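Local coordinates for malonyl CoA-acyl carrier protein transacylase (PDB 3QAT) that probably transfers the malonyl group from coenzyme A to acyl carrier protein, the step that supplies malonyl units for bacterial fatty acid synthesis, at residues 10-15 against 285-290; 99-104 against 232-237. All blocks are in the same frame, centred on the assembly; numbering follows the deposited sequence.

Interaction 1 of 2, residues 10-15 against 285-290; sequences TFPGQG and KVLTGL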
ATOM      1  N   THR A  10      -3.380  -4.444   8.436  1.00  8.65           N
ATOM      2  CA  THR A  10      -2.479  -3.870   7.431  1.00  9.04           C
ATOM      3  C   THR A  10      -3.083  -4.103   6.054  1.00  9.13           C
ATOM      4  O   THR A  10      -3.759  -5.118   5.826  1.00  9.62           O
ATOM      5  CB  THR A  10      -1.045  -4.459   7.488  1.00  9.65           C
ATOM      6  OG1 THR A  10      -1.074  -5.860   7.202  1.00  9.99           O
ATOM      7  CG2 THR A  10      -0.411  -4.237   8.886  1.00 10.06           C
ATOM      8  N   PHE A  11      -2.863  -3.145   5.154  1.00  6.86           N
ATOM      9  CA  PHE A  11      -3.549  -3.136   3.859  1.00  6.60           C
ATOM     10  C   PHE A  11      -2.548  -3.121   2.730  1.00  6.76           C
ATOM     11  O   PHE A  11      -1.675  -2.251   2.682  1.00  7.09           O
ATOM     12  CB  PHE A  11      -4.471  -1.891   3.813  1.00  6.00           C
ATOM     13  CG  PHE A  11      -5.608  -1.961   4.809  1.00  7.35           C
ATOM     14  CD1 PHE A  11      -5.405  -1.636   6.164  1.00  7.09           C
ATOM     15  CD2 PHE A  11      -6.863  -2.406   4.413  1.00  8.28           C
ATOM     16  CE1 PHE A  11      -6.477  -1.719   7.088  1.00  8.54           C
ATOM     17  CE2 PHE A  11      -7.930  -2.509   5.319  1.00  9.08           C
ATOM     18  CZ  PHE A  11      -7.738  -2.164   6.665  1.00  8.47           C
ATOM     19  N   PRO A  12      -2.651  -4.094   1.816  1.00  6.87           N
ATOM     20  CA  PRO A  12      -1.646  -4.221   0.776  1.00  8.02           C
ATOM     21  C   PRO A  12      -1.705  -3.139  -0.293  1.00  7.39           C
ATOM     22  O   PRO A  12      -2.736  -2.443  -0.457  1.00  7.85           O
ATOM     23  CB  PRO A  12      -1.902  -5.607   0.176  1.00  9.53           C
ATOM     24  CG  PRO A  12      -3.305  -5.930   0.489  1.00  9.58           C
ATOM     25  CD  PRO A  12      -3.653  -5.177   1.778  1.00  7.87           C
ATOM     26  N   GLY A  13      -0.584  -3.012  -0.998  1.00  7.17           N
ATOM     27  CA  GLY A  13      -0.458  -2.019  -2.065  1.00  7.10           C
ATOM     28  C   GLY A  13      -0.117  -2.633  -3.407  1.00  6.93           C
ATOM     29  O   GLY A  13      -0.266  -3.844  -3.610  1.00  6.72           O
ATOM     30  N   GLN A  14       0.341  -1.772  -4.309  1.00  7.27           N
ATOM     31  CA  GLN A  14       0.613  -2.162  -5.702  1.00  7.20           C
ATOM     32  C   GLN A  14       1.501  -3.405  -5.746  1.00  7.84           C
ATOM     33  O   GLN A  14       2.553  -3.463  -5.044  1.00  8.72           O
ATOM     34  CB  GLN A  14       1.298  -0.979  -6.372  1.00  8.81           C
ATOM     35  CG  GLN A  14       1.659  -1.218  -7.846  1.00  9.52           C
ATOM     36  CD  GLN A  14       0.490  -0.981  -8.809  1.00 11.23           C
ATOM     37  OE1 GLN A  14      -0.260  -0.013  -8.681  1.00 12.28           O
ATOM     38  NE2 GLN A  14       0.375  -1.848  -9.819  1.00 10.27           N
ATOM     39  N   GLY A  15       1.088  -4.388  -6.546  1.00  7.50           N
ATOM     40  CA  GLY A  15       1.803  -5.646  -6.632  1.00  8.20           C
ATOM     41  C   GLY A  15       1.011  -6.779  -6.007  1.00  8.38           C
ATOM     42  O   GLY A  15       1.360  -7.969  -6.154  1.00  9.49           O
ATOM     43  N   LYS A 285      -0.774 -12.311  -0.261  1.00  9.21           N
ATOM     44  CA  LYS A 285      -0.054 -12.613   0.976  1.00  9.01           C
ATOM     45  C   LYS A 285       1.275 -11.878   1.031  1.00  7.68           C
ATOM     46  O   LYS A 285       2.190 -12.293   1.754  1.00  7.88           O
ATOM     47  CB  LYS A 285       0.102 -14.134   1.191  1.00 11.40           C
ATOM     48  CG  LYS A 285       0.690 -14.857   0.051  1.00 15.81           C
ATOM     49  CD  LYS A 285       0.802 -16.363   0.357  1.00 19.24           C
ATOM     50  CE  LYS A 285      -0.537 -17.061   0.377  1.00 23.00           C
ATOM     51  NZ  LYS A 285      -0.313 -18.517   0.704  1.00 26.76           N
ATOM     52  N   VAL A 286       1.368 -10.765   0.289  1.00  6.38           N
ATOM     53  CA  VAL A 286       2.627 -10.023   0.192  1.00  6.45           C
ATOM     54  C   VAL A 286       3.077  -9.422   1.544  1.00  7.37           C
ATOM     55  O   VAL A 286       4.225  -9.646   1.969  1.00  7.36           O
ATOM     56  CB  VAL A 286       2.561  -8.912  -0.878  1.00  6.63           C
ATOM     57  CG1 VAL A 286       3.880  -8.109  -0.895  1.00  7.33           C
ATOM     58  CG2 VAL A 286       2.306  -9.551  -2.246  1.00  8.14           C
ATOM     59  N   LEU A 287       2.175  -8.710   2.228  1.00  7.07           N
ATOM     60  CA  LEU A 287       2.582  -8.107   3.509  1.00  7.33           C
ATOM     61  C   LEU A 287       2.865  -9.159   4.560  1.00  8.08           C
ATOM     62  O   LEU A 287       3.762  -8.971   5.409  1.00  8.28           O
ATOM     63  CB  LEU A 287       1.542  -7.096   4.035  1.00  7.16           C
ATOM     64  CG  LEU A 287       1.256  -5.945   3.071  1.00  6.10           C
ATOM     65  CD1 LEU A 287       0.224  -4.999   3.720  1.00 10.18           C
ATOM     66  CD2 LEU A 287       2.544  -5.173   2.725  1.00  8.23           C
ATOM     67  N   THR A 288       2.113 -10.259   4.525  1.00  7.97           N
ATOM     68  CA  THR A 288       2.313 -11.363   5.469  1.00  8.69           C
ATOM     69  C   THR A 288       3.710 -11.971   5.296  1.00  9.23           C
ATOM     70  O   THR A 288       4.394 -12.275   6.298  1.00  9.39           O
ATOM     71  CB  THR A 288       1.171 -12.383   5.300  1.00  8.60           C
ATOM     72  OG1 THR A 288      -0.066 -11.753   5.655  1.00  9.95           O
ATOM     73  CG2 THR A 288       1.382 -13.628   6.202  1.00  9.82           C
ATOM     74  N   GLY A 289       4.145 -12.117   4.041  1.00  9.04           N
ATOM     75  CA  GLY A 289       5.510 -12.607   3.735  1.00  9.48           C
ATOM     76  C   GLY A 289       6.570 -11.691   4.342  1.00  9.91           C
ATOM     77  O   GLY A 289       7.525 -12.163   4.982  1.00 11.73           O
ATOM     78  N   LEU A 290       6.378 -10.382   4.199  1.00  9.18           N
ATOM     79  CA  LEU A 290       7.299  -9.413   4.784  1.00  8.89           C
ATOM     80  C   LEU A 290       7.297  -9.478   6.318  1.00  9.90           C
ATOM     81  O   LEU A 290       8.360  -9.449   6.927  1.00 11.00           O
ATOM     82  CB  LEU A 290       6.981  -7.989   4.324  1.00  8.91           C
ATOM     83  CG  LEU A 290       7.112  -7.688   2.837  1.00  9.32           C
ATOM     84  CD1 LEU A 290       6.618  -6.285   2.498  1.00  9.87           C
ATOM     85  CD2 LEU A 290       8.587  -7.839   2.403  1.00 12.19           C
TER
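L287 reaches from the first turn of helix 286-294 to the backbone around F11 and P12, and one methyl does almost all the touching. Its CD1 lies over one face of the peptide joining those residues, 3.5 Å from F11 C and 3.6 Å from P12 N. The same methyl passes P12 CB at 4.2 Å, grazing the proline ring, and meets T10 on the other flank, with CD1 3.8 Å from T10 OG1. The torsions explain this reach: CG is anti to the carbonyl carbon of L287 (chi1 -58°) and CD1 is anti to CA (chi2 -179°), which makes CD1 the far tip of an outstretched chain. V286 adds a looser touch at the border, its CG2 4.3 Å from G15 O. No hydrogen bond spans the two segments; the contact illustrates how a helix can be seated on a strand end by one aliphatic tip over a flat peptide.

In fold terms, strand 6-11 is an inner strand of the four-stranded parallel sheet, and helix 286-294 is the connection of a beta-alpha-beta unit between neighbouring strands 275-281 and 299-303. The FPGQG turn after strand 6-11 matches the sequence motif with which malonyltransferases of this family begin.

The next shell fixes both partners. T10 OG1 is hydrogen-bonded to F279 O, and the T10 backbone pairs with F279 and I281 of the adjoining strand. E280 grips the start of the helix, one carboxylate oxygen bonding L287 N and the other T288 OG1, while W263 of helix 263-272 packs on T10, L287 and L290. F11 points away from L287, and its ring meets helices 62-82 and 100-107.

Interaction 2 of 2, residues 99-104 against 232-237; sequences LGEYSA and VPLIAN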
ATOM      1  N   LEU A  99      -0.674   2.851  -1.476  1.00  7.15           N
ATOM      2  CA  LEU A  99      -2.103   3.004  -1.724  1.00  7.08           C
ATOM      3  C   LEU A  99      -2.902   2.440  -0.521  1.00  5.79           C
ATOM      4  O   LEU A  99      -4.011   2.881  -0.222  1.00  6.38           O
ATOM      5  CB  LEU A  99      -2.511   2.311  -3.034  1.00  6.71           C
ATOM      6  CG  LEU A  99      -2.651   0.786  -2.996  1.00  7.49           C
ATOM      7  CD1 LEU A  99      -4.010   0.275  -2.546  1.00  7.96           C
ATOM      8  CD2 LEU A  99      -2.341   0.240  -4.407  1.00  8.12           C
ATOM      9  N   GLY A 100      -2.324   1.440   0.150  1.00  6.34           N
ATOM     10  CA  GLY A 100      -2.971   0.812   1.303  1.00  6.21           C
ATOM     11  C   GLY A 100      -3.241   1.777   2.466  1.00  7.11           C
ATOM     12  O   GLY A 100      -4.077   1.478   3.305  1.00  7.24           O
ATOM     13  N   GLU A 101      -2.541   2.919   2.522  1.00  7.23           N
ATOM     14  CA  GLU A 101      -2.868   3.927   3.555  1.00  7.45           C
ATOM     15  C   GLU A 101      -4.304   4.443   3.370  1.00  7.71           C
ATOM     16  O   GLU A 101      -5.005   4.717   4.357  1.00  7.99           O
ATOM     17  CB  GLU A 101      -1.898   5.107   3.516  1.00  8.55           C
ATOM     18  CG  GLU A 101      -0.443   4.724   3.678  1.00  9.11           C
ATOM     19  CD  GLU A 101       0.378   5.842   4.335  1.00 12.01           C
ATOM     20  OE1 GLU A 101       0.708   6.882   3.674  1.00 13.38           O
ATOM     21  OE2 GLU A 101       0.687   5.666   5.510  1.00  9.95           O
ATOM     22  N   TYR A 102      -4.747   4.558   2.115  1.00  6.62           N
ATOM     23  CA  TYR A 102      -6.096   4.992   1.815  1.00  7.29           C
ATOM     24  C   TYR A 102      -7.112   3.940   2.186  1.00  6.90           C
ATOM     25  O   TYR A 102      -8.148   4.252   2.760  1.00  7.29           O
ATOM     26  CB  TYR A 102      -6.255   5.418   0.336  1.00  6.75           C
ATOM     27  CG  TYR A 102      -5.380   6.596  -0.028  1.00  7.18           C
ATOM     28  CD1 TYR A 102      -5.911   7.904  -0.090  1.00  8.66           C
ATOM     29  CD2 TYR A 102      -4.009   6.424  -0.253  1.00  7.11           C
ATOM     30  CE1 TYR A 102      -5.108   9.007  -0.372  1.00  7.61           C
ATOM     31  CE2 TYR A 102      -3.184   7.539  -0.558  1.00  7.61           C
ATOM     32  CZ  TYR A 102      -3.753   8.819  -0.599  1.00  7.51           C
ATOM     33  OH  TYR A 102      -2.967   9.910  -0.886  1.00  8.12           O
ATOM     34  N   SER A 103      -6.800   2.672   1.885  1.00  6.45           N
ATOM     35  CA  SER A 103      -7.676   1.587   2.335  1.00  6.72           C
ATOM     36  C   SER A 103      -7.819   1.578   3.857  1.00  7.17           C
ATOM     37  O   SER A 103      -8.914   1.421   4.378  1.00  8.16           O
ATOM     38  CB  SER A 103      -7.113   0.241   1.892  1.00  6.79           C
ATOM     39  OG  SER A 103      -6.824   0.289   0.494  1.00  7.01           O
ATOM     40  N   ALA A 104      -6.699   1.763   4.537  1.00  7.85           N
ATOM     41  CA  ALA A 104      -6.659   1.803   6.012  1.00  7.78           C
ATOM     42  C   ALA A 104      -7.522   2.952   6.551  1.00  7.90           C
ATOM     43  O   ALA A 104      -8.311   2.774   7.489  1.00  8.63           O
ATOM     44  CB  ALA A 104      -5.223   1.948   6.447  1.00  7.89           C
ATOM     45  N   VAL A 232      -9.302   4.514  14.883  1.00 15.50           N
ATOM     46  CA  VAL A 232      -8.055   4.014  15.499  1.00 15.20           C
ATOM     47  C   VAL A 232      -6.903   4.631  14.709  1.00 14.30           C
ATOM     48  O   VAL A 232      -7.109   4.991  13.554  1.00 12.82           O
ATOM     49  CB  VAL A 232      -7.969   2.467  15.565  1.00 16.79           C
ATOM     50  CG1 VAL A 232      -9.204   1.878  16.253  1.00 18.44           C
ATOM     51  CG2 VAL A 232      -7.778   1.840  14.201  1.00 15.67           C
ATOM     52  N   PRO A 233      -5.711   4.787  15.325  1.00 13.30           N
ATOM     53  CA  PRO A 233      -4.683   5.558  14.639  1.00 12.73           C
ATOM     54  C   PRO A 233      -4.100   4.856  13.421  1.00 10.92           C
ATOM     55  O   PRO A 233      -4.020   3.623  13.382  1.00 10.05           O
ATOM     56  CB  PRO A 233      -3.574   5.712  15.696  1.00 12.75           C
ATOM     57  CG  PRO A 233      -4.247   5.476  17.016  1.00 14.96           C
ATOM     58  CD  PRO A 233      -5.319   4.470  16.724  1.00 14.73           C
ATOM     59  N   LEU A 234      -3.686   5.681  12.468  1.00 10.69           N
ATOM     60  CA  LEU A 234      -2.922   5.201  11.323  1.00  9.73           C
ATOM     61  C   LEU A 234      -1.418   5.275  11.609  1.00 10.75           C
ATOM     62  O   LEU A 234      -0.903   6.352  11.976  1.00 11.51           O
ATOM     63  CB  LEU A 234      -3.260   6.100  10.137  1.00 10.49           C
ATOM     64  CG  LEU A 234      -2.463   5.789   8.857  1.00  8.27           C
ATOM     65  CD1 LEU A 234      -3.037   4.566   8.128  1.00  9.51           C
ATOM     66  CD2 LEU A 234      -2.382   7.021   7.936  1.00  9.73           C
ATOM     67  N   ILE A 235      -0.688   4.172  11.392  1.00  9.52           N
ATOM     68  CA  ILE A 235       0.765   4.257  11.503  1.00 10.10           C
ATOM     69  C   ILE A 235       1.280   4.655  10.107  1.00  9.71           C
ATOM     70  O   ILE A 235       1.397   3.812   9.217  1.00 10.46           O
ATOM     71  CB  ILE A 235       1.409   2.925  11.955  1.00  9.82           C
ATOM     72  CG1 ILE A 235       0.680   2.331  13.162  1.00 10.43           C
ATOM     73  CG2 ILE A 235       2.926   3.140  12.245  1.00 11.09           C
ATOM     74  CD1 ILE A 235       0.520   3.294  14.380  1.00 12.19           C
ATOM     75  N   ALA A 236       1.527   5.942   9.913  1.00 10.64           N
ATOM     76  CA  ALA A 236       1.790   6.493   8.583  1.00 10.36           C
ATOM     77  C   ALA A 236       3.119   6.046   8.017  1.00 10.59           C
ATOM     78  O   ALA A 236       4.112   5.930   8.730  1.00 10.05           O
ATOM     79  CB  ALA A 236       1.707   8.034   8.592  1.00 11.38           C
ATOM     80  N   ASN A 237       3.148   5.836   6.700  1.00  9.54           N
ATOM     81  CA  ASN A 237       4.362   5.410   6.011  1.00  9.26           C
ATOM     82  C   ASN A 237       5.547   6.373   6.206  1.00 10.05           C
ATOM     83  O   ASN A 237       6.698   5.933   6.189  1.00 10.06           O
ATOM     84  CB  ASN A 237       4.129   5.334   4.479  1.00  8.13           C
ATOM     85  CG  ASN A 237       3.251   4.184   4.010  1.00  8.56           C
ATOM     86  OD1 ASN A 237       2.933   4.158   2.826  1.00  8.24           O
ATOM     87  ND2 ASN A 237       2.934   3.211   4.858  1.00  6.91           N
TER
HETATM   88  O   HOH W   1      -0.003   3.408   6.844  1.00  7.48           O
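E101 and N237 meet through two flat polar groups laid one over the other, with a hydrogen bond beside the stack. That bond runs from N237 N to E101 OE2, 2.7 Å long, with an N-H...O angle of 159°. The donor comes from above the carboxylate plane, 37° out of it. The main-chain N-H would be expected to stabilise negative charge on this buried side chain. A water adds a second polar link, standing 2.7 Å from E101 OE2 and 2.8 Å from I235 O; with further acceptors around it the water cannot serve every one, so these two bonds need not both be made at all times.

The stacking is close to parallel: carboxylate and side-chain amide are 5° apart, and E101 CD lies 3.3 Å from N237 CG. Although N237 ND2 is near OE2, the angle is too poor for a hydrogen bond. The rotation of the amide is set by other partners, since OD1 accepts from Q256 NE2 and S98 N while ND2 donates to G96 O. G96, S98 and G100 fit the GxSxG pattern of a nucleophile elbow, as expected in this acyltransferase family, so N237 probably helps brace that turn, with E101 stacked on it as a second-shell support.

Apolar packing continues along the helix. One turn beyond E101, A104 CB touches L234 CD1 at 3.8 Å, and the other methyl, CD2, faces the E101 carboxylate.

Helix 246-258 brings L253 and Q256 against E101, and L252 against A236. On the strand side, P233 and I235 bond through their backbones to V94 of strand 93-96, L234 pairs with E243, and I235 packs on helix 263-272.

In the fold
From the N terminus, the chain enters the parallel sheet on strand 6-11 and turns through the first half of interaction 1, whose loop closes only some 270 residues later at helix 286-294. Within that loop, strand 93-96 leads into helix 100-107, which opens interaction 2; this closes at 232-237, so the smaller loop is nested in the larger. The centres lie about 13 Å apart, yet the first segments of both touch: F11 packs on G100 and A104, and L99 on P12 and Q14. Together they join the sheet to the helix after the probable nucleophile turn, to strand 234-235, and to the last crossover helix.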